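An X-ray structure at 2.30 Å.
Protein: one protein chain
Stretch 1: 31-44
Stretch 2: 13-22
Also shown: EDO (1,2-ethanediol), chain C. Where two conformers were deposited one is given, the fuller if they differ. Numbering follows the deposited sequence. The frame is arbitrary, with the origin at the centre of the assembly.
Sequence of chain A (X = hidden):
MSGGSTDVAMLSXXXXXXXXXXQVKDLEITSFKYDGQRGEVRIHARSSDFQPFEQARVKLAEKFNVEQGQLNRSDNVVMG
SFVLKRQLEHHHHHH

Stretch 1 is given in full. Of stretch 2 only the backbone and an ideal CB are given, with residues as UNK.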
# COMPACT_ATOMS: atom_id res chain seq x y z
N SER A 31 -3.69 -6.12 5.93
CA SER A 31 -3.94 -5.23 4.79
C SER A 31 -3.40 -3.86 5.01
O SER A 31 -3.17 -3.45 6.11
CB SER A 31 -5.44 -5.10 4.51
OG SER A 31 -6.02 -4.14 5.35
N PHE A 32 -3.22 -3.14 3.92
CA PHE A 32 -2.98 -1.73 4.04
C PHE A 32 -3.37 -0.95 2.83
O PHE A 32 -3.19 -1.41 1.70
CB PHE A 32 -1.56 -1.45 4.48
CG PHE A 32 -0.58 -1.39 3.39
CD1 PHE A 32 0.37 -2.35 3.28
CD2 PHE A 32 -0.57 -0.31 2.53
CE1 PHE A 32 1.31 -2.30 2.25
CE2 PHE A 32 0.32 -0.22 1.54
CZ PHE A 32 1.28 -1.22 1.36
N LYS A 33 -3.87 0.26 3.07
CA LYS A 33 -4.38 1.10 2.01
C LYS A 33 -3.78 2.47 2.04
O LYS A 33 -3.87 3.12 3.04
CB LYS A 33 -5.89 1.26 2.14
CG LYS A 33 -6.50 2.07 0.98
CD LYS A 33 -7.90 1.72 0.71
CE LYS A 33 -8.36 2.23 -0.65
NZ LYS A 33 -9.61 1.42 -1.08
N TYR A 34 -3.22 2.89 0.92
CA TYR A 34 -2.89 4.28 0.61
C TYR A 34 -4.04 4.99 -0.11
O TYR A 34 -4.57 4.46 -1.13
CB TYR A 34 -1.65 4.35 -0.26
CG TYR A 34 -1.33 5.70 -0.86
CD1 TYR A 34 -0.72 6.71 -0.10
CD2 TYR A 34 -1.59 5.96 -2.20
CE1 TYR A 34 -0.42 7.96 -0.69
CE2 TYR A 34 -1.31 7.16 -2.76
CZ TYR A 34 -0.73 8.16 -2.03
OH TYR A 34 -0.48 9.35 -2.69
N ASP A 35 -4.38 6.18 0.39
CA ASP A 35 -5.38 7.07 -0.18
C ASP A 35 -4.64 8.38 -0.52
O ASP A 35 -4.29 9.16 0.36
CB ASP A 35 -6.52 7.27 0.83
CG ASP A 35 -7.53 8.32 0.44
OD1 ASP A 35 -7.51 8.86 -0.68
OD2 ASP A 35 -8.39 8.58 1.28
N GLY A 36 -4.38 8.59 -1.80
CA GLY A 36 -3.59 9.72 -2.24
C GLY A 36 -4.27 11.05 -2.04
O GLY A 36 -3.61 12.08 -1.86
N GLN A 37 -5.60 11.03 -2.00
CA GLN A 37 -6.37 12.25 -1.92
C GLN A 37 -6.28 12.76 -0.49
O GLN A 37 -6.08 13.96 -0.27
CB GLN A 37 -7.82 12.00 -2.38
CG GLN A 37 -7.89 10.89 -3.46
CD GLN A 37 -8.73 11.22 -4.66
OE1 GLN A 37 -8.91 12.39 -5.04
NE2 GLN A 37 -9.24 10.18 -5.30
N ARG A 38 -6.38 11.84 0.46
CA ARG A 38 -6.19 12.16 1.88
C ARG A 38 -4.72 12.15 2.24
O ARG A 38 -4.35 12.64 3.26
CB ARG A 38 -6.95 11.17 2.77
CG ARG A 38 -8.47 11.32 2.75
CD ARG A 38 -9.15 10.42 3.80
NE ARG A 38 -10.40 10.98 4.33
CZ ARG A 38 -10.49 11.86 5.34
NH1 ARG A 38 -9.40 12.31 5.98
NH2 ARG A 38 -11.68 12.29 5.73
N GLY A 39 -3.86 11.56 1.44
CA GLY A 39 -2.45 11.32 1.88
C GLY A 39 -2.26 10.52 3.15
O GLY A 39 -1.39 10.80 3.95
N GLU A 40 -3.10 9.50 3.32
CA GLU A 40 -3.04 8.63 4.46
C GLU A 40 -2.75 7.24 4.02
O GLU A 40 -3.10 6.84 2.92
CB GLU A 40 -4.38 8.54 5.17
CG GLU A 40 -4.96 9.80 5.63
CD GLU A 40 -6.31 9.58 6.30
OE1 GLU A 40 -6.83 8.45 6.25
OE2 GLU A 40 -6.83 10.55 6.84
N VAL A 41 -2.19 6.49 4.94
CA VAL A 41 -2.11 5.08 4.88
C VAL A 41 -2.83 4.46 6.10
O VAL A 41 -2.59 4.83 7.23
CB VAL A 41 -0.62 4.65 4.84
CG1 VAL A 41 -0.47 3.13 4.72
CG2 VAL A 41 0.11 5.35 3.63
N ARG A 42 -3.72 3.50 5.84
CA ARG A 42 -4.33 2.73 6.91
C ARG A 42 -3.89 1.26 6.84
O ARG A 42 -3.95 0.62 5.80
CB ARG A 42 -5.83 2.89 6.82
CG ARG A 42 -6.24 4.35 6.66
CD ARG A 42 -7.76 4.50 6.55
NE ARG A 42 -8.24 4.20 5.20
CZ ARG A 42 -8.12 5.02 4.17
NH1 ARG A 42 -7.52 6.20 4.29
NH2 ARG A 42 -8.61 4.66 3.00
N ILE A 43 -3.45 0.75 7.97
CA ILE A 43 -2.87 -0.56 8.11
C ILE A 43 -3.65 -1.41 9.09
O ILE A 43 -3.85 -0.99 10.19
CB ILE A 43 -1.44 -0.41 8.70
CG1 ILE A 43 -0.52 0.41 7.73
CG2 ILE A 43 -0.82 -1.77 8.93
CD1 ILE A 43 0.75 0.98 8.39
N HIS A 44 -4.07 -2.60 8.71
CA HIS A 44 -4.56 -3.55 9.68
C HIS A 44 -3.49 -4.59 9.91
O HIS A 44 -2.79 -4.96 8.99
CB HIS A 44 -5.87 -4.21 9.26
CG HIS A 44 -6.98 -3.24 8.99
ND1 HIS A 44 -8.16 -3.61 8.36
CD2 HIS A 44 -7.08 -1.91 9.20
CE1 HIS A 44 -8.94 -2.55 8.23
NE2 HIS A 44 -8.31 -1.50 8.73
N UNK A 13 7.23 7.62 0.86
CA UNK A 13 7.67 7.15 2.18
C UNK A 13 6.98 5.84 2.58
O UNK A 13 7.49 5.08 3.38
CB UNK A 13 7.40 8.22 3.24
N UNK A 14 5.80 5.62 2.05
CA UNK A 14 5.15 4.33 2.17
C UNK A 14 6.08 3.12 1.83
O UNK A 14 5.90 2.01 2.33
CB UNK A 14 3.92 4.32 1.25
N UNK A 15 7.05 3.33 0.95
CA UNK A 15 8.06 2.30 0.57
C UNK A 15 8.90 1.76 1.76
O UNK A 15 9.44 0.64 1.69
CB UNK A 15 9.01 2.89 -0.47
N UNK A 16 9.02 2.57 2.82
CA UNK A 16 9.72 2.23 4.06
C UNK A 16 8.87 1.42 5.06
O UNK A 16 9.39 0.96 6.06
CB UNK A 16 10.20 3.52 4.73
N UNK A 17 7.58 1.26 4.83
CA UNK A 17 6.70 0.65 5.80
C UNK A 17 6.82 -0.88 5.90
O UNK A 17 6.80 -1.43 7.00
CB UNK A 17 5.26 1.02 5.46
N UNK A 18 6.96 -1.58 4.75
CA UNK A 18 7.17 -3.01 4.89
C UNK A 18 8.42 -3.35 5.68
O UNK A 18 8.36 -4.20 6.58
CB UNK A 18 7.25 -3.66 3.51
N UNK A 19 9.53 -2.69 5.36
CA UNK A 19 10.79 -2.94 6.07
C UNK A 19 10.62 -2.53 7.54
O UNK A 19 11.09 -3.23 8.42
CB UNK A 19 11.95 -2.18 5.42
N UNK A 20 9.90 -1.44 7.81
CA UNK A 20 9.74 -1.01 9.19
C UNK A 20 8.88 -1.95 10.01
O UNK A 20 9.28 -2.34 11.12
CB UNK A 20 9.14 0.40 9.23
N UNK A 21 7.71 -2.31 9.48
CA UNK A 21 6.80 -3.22 10.18
C UNK A 21 7.44 -4.58 10.28
O UNK A 21 7.19 -5.32 11.20
CB UNK A 21 5.45 -3.31 9.47
N UNK A 22 8.26 -4.90 9.30
CA UNK A 22 9.04 -6.12 9.29
C UNK A 22 9.96 -6.28 10.48
O UNK A 22 10.21 -7.39 10.85
CB UNK A 22 9.87 -6.18 8.00
C1 EDO C . 7.35 -9.76 11.53
O1 EDO C . 8.70 -9.36 11.49
C2 EDO C . 6.62 -8.92 10.49
O2 EDO C . 6.18 -7.66 10.97

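Stretch 1 is a β-hairpin whose strands, 31-35 and 40-44, are joined by paired backbone bonds such as Lys 33 N to Arg 42 O (2.8 Å). Phe 32, Tyr 34, Val 41 and Ile 43 all direct their CA-to-CB bonds toward stretch 2, so the hairpin offers it an apolar surface with no charge.

At position 13 nothing of stretch 1 lies within 5.5 Å of the ideal CB, and the space beyond is open as far as the hairpin is concerned. Almost any side chain would fit; the residue is Trp 13, which makes no contact with the hairpin and touches a crystal neighbour.

Position 14 is the most constrained. Its CA-to-CB bond points toward the hairpin, and the ideal CB sits 4.6 Å from Val 41 CG2 and 5.4 Å from Tyr 34 CD1. The CA of position 14 lies 7.8 Å from Val 41 CA. The backbone has helical phi/psi (-48°/-29°), and the gap calls for an apolar chain of medium length: leucine, isoleucine or methionine would all be reasonable. The deposited Leu 14, with chi1 and chi2 both t, sends CD1 in among the side chains on the face of the hairpin, 3.6 Å from Tyr 34 CB, 4.0 Å from Val 41 CG2 and 4.2 Å from Phe 32 CE2. One methyl thus meets three hairpin side chains, and this residue has the largest area covered by the hairpin of any in stretch 2.

Positions 15 and 16 lie out of reach of stretch 1, which sets no demand on size or polarity. Both are alanine, and both Ala 15 and Ala 16 touch crystal neighbours.

Position 17 turns back toward the hairpin, its ideal CB 5.4 Å from Ile 43 CD1. A branched or flexible aliphatic chain would suit the neighbouring Val 41 and Ile 43. Leu 17 (m, t) places CD1 4.0 Å from Val 41 CG1 and 4.4 Å from Ile 43 CD1, extending the apolar contact along strand 40-44.

Position 18 points sideways, with no hairpin atom within 5.5 Å of its ideal CB. Its phi of -59° is compatible with proline, although many residues share it; Pro 18 is found, its CG 5.1 Å from Phe 32 CE1, too far for a close contact.

Position 19 is out of reach and could be small or polar; it is Ala 19, against a crystal neighbour. Position 20 is equally unconstrained by stretch 1, but a short hydroxyl side chain could bond to the preceding helical turn. Thr 20 does so, OG1 donating to Ala 16 O at 2.6 Å.

At position 21 the CB again points toward the hairpin but stays more than 5.5 Å away, so a longer apolar chain, leucine or methionine, is needed to reach Ile 43. Leu 21 (m, t) brings CD1 to 4.2 Å from Ile 43 CD1.

At position 22 an ideal CB would lie 2.9 Å from the carbonyl oxygen of position 18, which favours glycine. Gly 22 accepts a hydrogen bond at its O from 1,2-ethanediol O1 (2.6 Å).

Stretch 2 13-22: WLAALPATLG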
# COMPACT_ATOMS: atom_id res chain seq x y z
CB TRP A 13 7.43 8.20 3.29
CG TRP A 13 7.91 9.63 3.01
CD1 TRP A 13 8.98 10.02 2.24
CD2 TRP A 13 7.35 10.84 3.55
NE1 TRP A 13 9.10 11.40 2.26
CE2 TRP A 13 8.11 11.92 3.05
CE3 TRP A 13 6.28 11.11 4.41
CZ2 TRP A 13 7.83 13.24 3.38
CZ3 TRP A 13 6.00 12.41 4.73
CH2 TRP A 13 6.77 13.47 4.22
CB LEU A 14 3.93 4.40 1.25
CG LEU A 14 3.19 3.17 0.77
CD1 LEU A 14 1.76 3.57 0.42
CD2 LEU A 14 3.95 2.59 -0.39
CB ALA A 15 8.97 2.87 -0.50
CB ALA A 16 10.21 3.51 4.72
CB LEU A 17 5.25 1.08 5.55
CG LEU A 17 4.89 2.53 5.95
CD1 LEU A 17 3.45 2.86 5.52
CD2 LEU A 17 5.07 2.78 7.46
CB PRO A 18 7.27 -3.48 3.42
CG PRO A 18 6.38 -2.49 2.67
CD PRO A 18 6.87 -1.21 3.32
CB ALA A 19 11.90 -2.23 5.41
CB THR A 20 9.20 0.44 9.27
OG1 THR A 20 10.05 1.30 8.50
CG2 THR A 20 9.14 0.95 10.71
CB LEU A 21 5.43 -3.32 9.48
CG LEU A 21 4.62 -2.02 9.31
CD1 LEU A 21 3.58 -2.18 8.20
CD2 LEU A 21 3.98 -1.56 10.60
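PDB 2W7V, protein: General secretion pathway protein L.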